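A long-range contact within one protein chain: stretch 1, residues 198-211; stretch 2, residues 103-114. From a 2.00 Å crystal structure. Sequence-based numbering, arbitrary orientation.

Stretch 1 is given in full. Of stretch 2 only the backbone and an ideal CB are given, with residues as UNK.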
# COMPACT_ATOMS: atom_id res chain seq x y z
N GLU A 198 -32.93 9.93 18.50
CA GLU A 198 -33.94 10.06 19.56
C GLU A 198 -34.85 8.85 19.68
O GLU A 198 -35.39 8.58 20.76
CB GLU A 198 -34.81 11.30 19.30
CG GLU A 198 -35.67 11.16 18.03
CD GLU A 198 -36.19 12.50 17.49
OE1 GLU A 198 -37.42 12.69 17.56
OE2 GLU A 198 -35.38 13.35 17.03
N PHE A 199 -35.09 8.15 18.56
CA PHE A 199 -35.89 6.92 18.59
C PHE A 199 -35.17 5.65 19.09
O PHE A 199 -35.84 4.69 19.45
CB PHE A 199 -36.45 6.56 17.20
CG PHE A 199 -37.31 7.64 16.60
CD1 PHE A 199 -38.40 8.17 17.31
CD2 PHE A 199 -37.04 8.14 15.34
CE1 PHE A 199 -39.21 9.17 16.75
CE2 PHE A 199 -37.84 9.14 14.77
CZ PHE A 199 -38.93 9.66 15.48
N THR A 200 -33.84 5.63 19.05
CA THR A 200 -33.12 4.35 19.12
C THR A 200 -31.77 4.49 19.82
O THR A 200 -30.71 4.25 19.24
CB THR A 200 -32.88 3.74 17.72
OG1 THR A 200 -32.25 4.71 16.88
CG2 THR A 200 -34.20 3.31 17.05
N SER A 201 -31.81 4.90 21.08
CA SER A 201 -30.57 5.18 21.77
C SER A 201 -30.05 4.04 22.62
O SER A 201 -28.92 4.09 23.07
CB SER A 201 -30.73 6.46 22.59
OG SER A 201 -30.94 7.56 21.73
N GLY A 202 -30.86 3.01 22.83
CA GLY A 202 -30.55 1.98 23.82
C GLY A 202 -29.30 1.19 23.48
O GLY A 202 -28.40 1.05 24.32
N THR A 203 -29.20 0.66 22.26
CA THR A 203 -27.97 -0.13 21.96
C THR A 203 -26.70 0.72 21.93
O THR A 203 -25.61 0.21 22.25
CB THR A 203 -28.08 -1.03 20.70
OG1 THR A 203 -28.30 -0.22 19.56
CG2 THR A 203 -29.18 -2.03 20.85
N SER A 204 -26.81 2.01 21.59
CA SER A 204 -25.63 2.89 21.54
C SER A 204 -25.08 3.26 22.92
O SER A 204 -23.88 3.40 23.09
CB SER A 204 -25.94 4.16 20.73
OG SER A 204 -26.26 3.76 19.39
N ILE A 205 -25.97 3.43 23.88
CA ILE A 205 -25.58 3.68 25.25
C ILE A 205 -24.97 2.39 25.79
O ILE A 205 -23.91 2.40 26.43
CB ILE A 205 -26.82 4.12 26.10
CG1 ILE A 205 -27.16 5.59 25.82
CG2 ILE A 205 -26.58 3.87 27.59
CD1 ILE A 205 -28.58 5.98 26.28
N ARG A 206 -25.63 1.26 25.51
CA ARG A 206 -25.03 -0.02 25.91
C ARG A 206 -23.63 -0.22 25.31
O ARG A 206 -22.74 -0.71 25.99
CB ARG A 206 -25.94 -1.25 25.60
CG ARG A 206 -27.21 -1.36 26.43
CD ARG A 206 -26.96 -1.59 27.92
NE ARG A 206 -26.48 -2.95 28.20
CZ ARG A 206 -25.31 -3.23 28.79
NH1 ARG A 206 -24.50 -2.26 29.19
NH2 ARG A 206 -24.96 -4.50 29.00
N LEU A 207 -23.44 0.19 24.06
CA LEU A 207 -22.11 0.02 23.43
C LEU A 207 -21.05 0.84 24.17
O LEU A 207 -19.94 0.34 24.40
CB LEU A 207 -22.15 0.41 21.94
CG LEU A 207 -20.92 0.24 21.06
CD1 LEU A 207 -20.39 -1.21 21.10
CD2 LEU A 207 -21.26 0.64 19.61
N ALA A 208 -21.41 2.07 24.56
CA ALA A 208 -20.48 2.91 25.34
C ALA A 208 -20.21 2.29 26.71
O ALA A 208 -19.10 2.41 27.24
CB ALA A 208 -21.02 4.33 25.50
N GLU A 209 -21.23 1.66 27.27
CA GLU A 209 -21.09 0.98 28.56
C GLU A 209 -20.19 -0.24 28.44
O GLU A 209 -19.39 -0.53 29.33
CB GLU A 209 -22.47 0.65 29.16
CG GLU A 209 -23.27 1.93 29.50
CD GLU A 209 -24.69 1.64 30.00
OE1 GLU A 209 -25.20 0.51 29.83
OE2 GLU A 209 -25.33 2.56 30.55
N LEU A 210 -20.30 -0.96 27.32
CA LEU A 210 -19.37 -2.08 27.06
C LEU A 210 -17.92 -1.60 26.90
O LEU A 210 -17.00 -2.24 27.42
CB LEU A 210 -19.80 -2.90 25.85
CG LEU A 210 -21.19 -3.53 25.95
CD1 LEU A 210 -21.47 -4.41 24.73
CD2 LEU A 210 -21.35 -4.31 27.23
N ALA A 211 -17.72 -0.48 26.20
CA ALA A 211 -16.37 0.10 26.12
C ALA A 211 -15.82 0.44 27.52
O ALA A 211 -14.63 0.18 27.83
CB ALA A 211 -16.35 1.38 25.20
N UNK A 103 -27.86 -11.59 22.89
CA UNK A 103 -29.33 -11.70 22.98
C UNK A 103 -29.98 -10.45 23.59
O UNK A 103 -31.02 -9.99 23.11
CB UNK A 103 -29.71 -12.93 23.81
N UNK A 104 -29.34 -9.92 24.64
CA UNK A 104 -29.74 -8.64 25.25
C UNK A 104 -29.75 -7.53 24.19
O UNK A 104 -30.72 -6.77 24.09
CB UNK A 104 -28.80 -8.27 26.40
N UNK A 105 -28.67 -7.42 23.43
CA UNK A 105 -28.57 -6.29 22.49
C UNK A 105 -29.56 -6.43 21.33
O UNK A 105 -30.11 -5.44 20.85
CB UNK A 105 -27.15 -6.18 21.94
N UNK A 106 -29.79 -7.67 20.91
CA UNK A 106 -30.64 -7.92 19.74
C UNK A 106 -32.05 -7.52 20.11
O UNK A 106 -32.78 -6.91 19.29
CB UNK A 106 -30.58 -9.38 19.29
N UNK A 107 -32.43 -7.86 21.34
CA UNK A 107 -33.77 -7.52 21.85
C UNK A 107 -34.00 -6.00 21.93
O UNK A 107 -35.05 -5.49 21.52
CB UNK A 107 -33.97 -8.14 23.23
N UNK A 108 -33.02 -5.27 22.46
CA UNK A 108 -33.10 -3.80 22.50
C UNK A 108 -33.36 -3.26 21.07
O UNK A 108 -34.31 -2.51 20.86
CB UNK A 108 -31.81 -3.21 23.08
N UNK A 109 -32.54 -3.68 20.10
CA UNK A 109 -32.62 -3.16 18.73
C UNK A 109 -33.99 -3.47 18.17
O UNK A 109 -34.59 -2.63 17.52
CB UNK A 109 -31.53 -3.75 17.84
N UNK A 110 -34.46 -4.69 18.41
CA UNK A 110 -35.76 -5.13 17.89
C UNK A 110 -36.90 -4.26 18.43
O UNK A 110 -37.76 -3.76 17.67
CB UNK A 110 -36.01 -6.60 18.25
N UNK A 111 -36.91 -4.09 19.75
CA UNK A 111 -37.95 -3.32 20.40
C UNK A 111 -37.95 -1.84 19.99
O UNK A 111 -39.01 -1.26 19.78
CB UNK A 111 -37.79 -3.44 21.92
N UNK A 112 -36.76 -1.22 19.91
CA UNK A 112 -36.68 0.21 19.65
C UNK A 112 -36.82 0.52 18.17
O UNK A 112 -37.40 1.53 17.81
CB UNK A 112 -35.36 0.77 20.18
N UNK A 113 -36.26 -0.34 17.32
CA UNK A 113 -36.26 -0.06 15.89
C UNK A 113 -37.49 -0.69 15.20
O UNK A 113 -37.90 -0.19 14.18
CB UNK A 113 -34.97 -0.58 15.26
N UNK A 114 -38.06 -1.76 15.74
CA UNK A 114 -39.07 -2.54 15.00
C UNK A 114 -38.45 -3.55 14.04
O UNK A 114 -39.10 -4.04 13.13
CB UNK A 114 -39.99 -1.60 14.22

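Stretch 2 is helical through 113, in a helix that begins earlier in the chain. It packs against the helix of stretch 1 at 152°, close to antiparallel, with the axes 9.5 Å apart at their nearest.

Position 103 is out of reach. It is Glu-103, bonded elsewhere in the structure.

Position 104 points toward stretch 1, but nothing lies near its CB. Ahead is the guanidinium of Arg-206, so a long side chain ending in an acid or amide would suit. It is Glu-104, extended with chi1 and chi2 both t. Arg-206 NE donates to Glu-104 OE2 at 2.7 Å, and Arg-206 NH2 to Glu-104 OE1 at 3.2 Å, forming a salt bridge. The carboxylate meets the guanidinium at its edge.

Position 105 points sideways; its ideal CB is 4.8 Å from Thr-203 CG2. Leu-210 and the aliphatic part of Arg-206 offer an apolar surface, so Leu, Met or Ile could fit. It is Leu-105. Its CD2 lies 3.8 Å from Arg-206 CB, and its CD1 4.3 Å from Leu-210 CD1.

Positions 106 (away) and 107 (sideways) do not touch stretch 1. They are Ala-106 and Leu-107.

Position 108 points toward stretch 1, with its ideal CB 3.6 Å from Thr-203 CG2. The neighbouring Gly-202 has no side chain, which leaves space. A medium aliphatic would suit. It is Ile-108, whose CG2 lies 3.5 Å from Thr-203 CG2 and 3.8 Å from Gly-202 C. A CB on Gly-202 would clash with this CG2.

Position 109 points sideways, but Thr-203 OG1 is available to a longer polar side chain. Glu or Gln would be plausible. It is Glu-109, folded with chi1 and chi2 both m. Thr-203 OG1 donates to Glu-109 OE2 at 2.7 Å.

Positions 110 and 111 are out of reach. They are Ser-110 and Leu-111.

Position 112 points toward stretch 1, with its ideal CB 4.0 Å from Phe-199 O. The backbone N of Gly-202 is a donor within reach, favouring Glu, or perhaps Gln. It is Glu-112. Gly-202 N donates to Glu-112 OE1 at 2.9 Å. A water donates to both Glu-112 OE1 and Glu-109 OE2, and accepts from Thr-203 N, so it ties the two acids to the backbone at Thr-203.

Position 113 points sideways; its ideal CB is 4.4 Å from Thr-200 CG2. A small or branched aliphatic would suit. It is Val-113, with CG2 3.5 Å from Thr-200 CG2.

Position 114 leaves the helix with positive phi. A CB would jam against the preceding carbonyl O, which calls for glycine. It is Gly-114.

Stretch 2 103-114: EELALIESLEVG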
# COMPACT_ATOMS: atom_id res chain seq x y z
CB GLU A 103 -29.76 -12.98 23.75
CG GLU A 103 -29.54 -14.28 22.94
CD GLU A 103 -30.24 -14.23 21.57
OE1 GLU A 103 -31.47 -13.97 21.50
OE2 GLU A 103 -29.55 -14.46 20.56
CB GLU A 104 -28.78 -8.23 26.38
CG GLU A 104 -29.17 -6.90 27.08
CD GLU A 104 -28.02 -6.23 27.90
OE1 GLU A 104 -27.00 -6.89 28.21
OE2 GLU A 104 -28.15 -5.03 28.25
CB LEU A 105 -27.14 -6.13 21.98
CG LEU A 105 -26.09 -5.81 23.05
CD1 LEU A 105 -24.70 -6.06 22.47
CD2 LEU A 105 -26.24 -4.35 23.51
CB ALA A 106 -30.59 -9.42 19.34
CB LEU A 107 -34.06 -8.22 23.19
CG LEU A 107 -35.45 -7.91 23.80
CD1 LEU A 107 -36.63 -8.34 22.87
CD2 LEU A 107 -35.58 -8.54 25.18
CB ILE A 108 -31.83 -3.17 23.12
CG1 ILE A 108 -31.67 -3.63 24.57
CG2 ILE A 108 -31.88 -1.59 23.10
CD1 ILE A 108 -30.37 -3.05 25.20
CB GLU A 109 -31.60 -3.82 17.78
CG GLU A 109 -30.19 -3.29 17.76
CD GLU A 109 -30.02 -1.87 17.21
OE1 GLU A 109 -29.51 -1.70 16.06
OE2 GLU A 109 -30.33 -0.94 17.97
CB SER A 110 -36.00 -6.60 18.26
OG SER A 110 -37.22 -7.06 17.73
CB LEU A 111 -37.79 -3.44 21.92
CG LEU A 111 -38.20 -4.79 22.54
CD1 LEU A 111 -37.81 -4.82 24.06
CD2 LEU A 111 -39.67 -5.03 22.33
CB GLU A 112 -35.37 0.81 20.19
CG GLU A 112 -35.21 0.65 21.69
CD GLU A 112 -33.97 1.32 22.25
OE1 GLU A 112 -33.18 1.95 21.49
OE2 GLU A 112 -33.78 1.23 23.48
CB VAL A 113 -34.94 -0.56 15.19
CG1 VAL A 113 -34.99 -0.35 13.67
CG2 VAL A 113 -33.70 0.11 15.79
O HOH W 1 -31.26 0.77 20.07
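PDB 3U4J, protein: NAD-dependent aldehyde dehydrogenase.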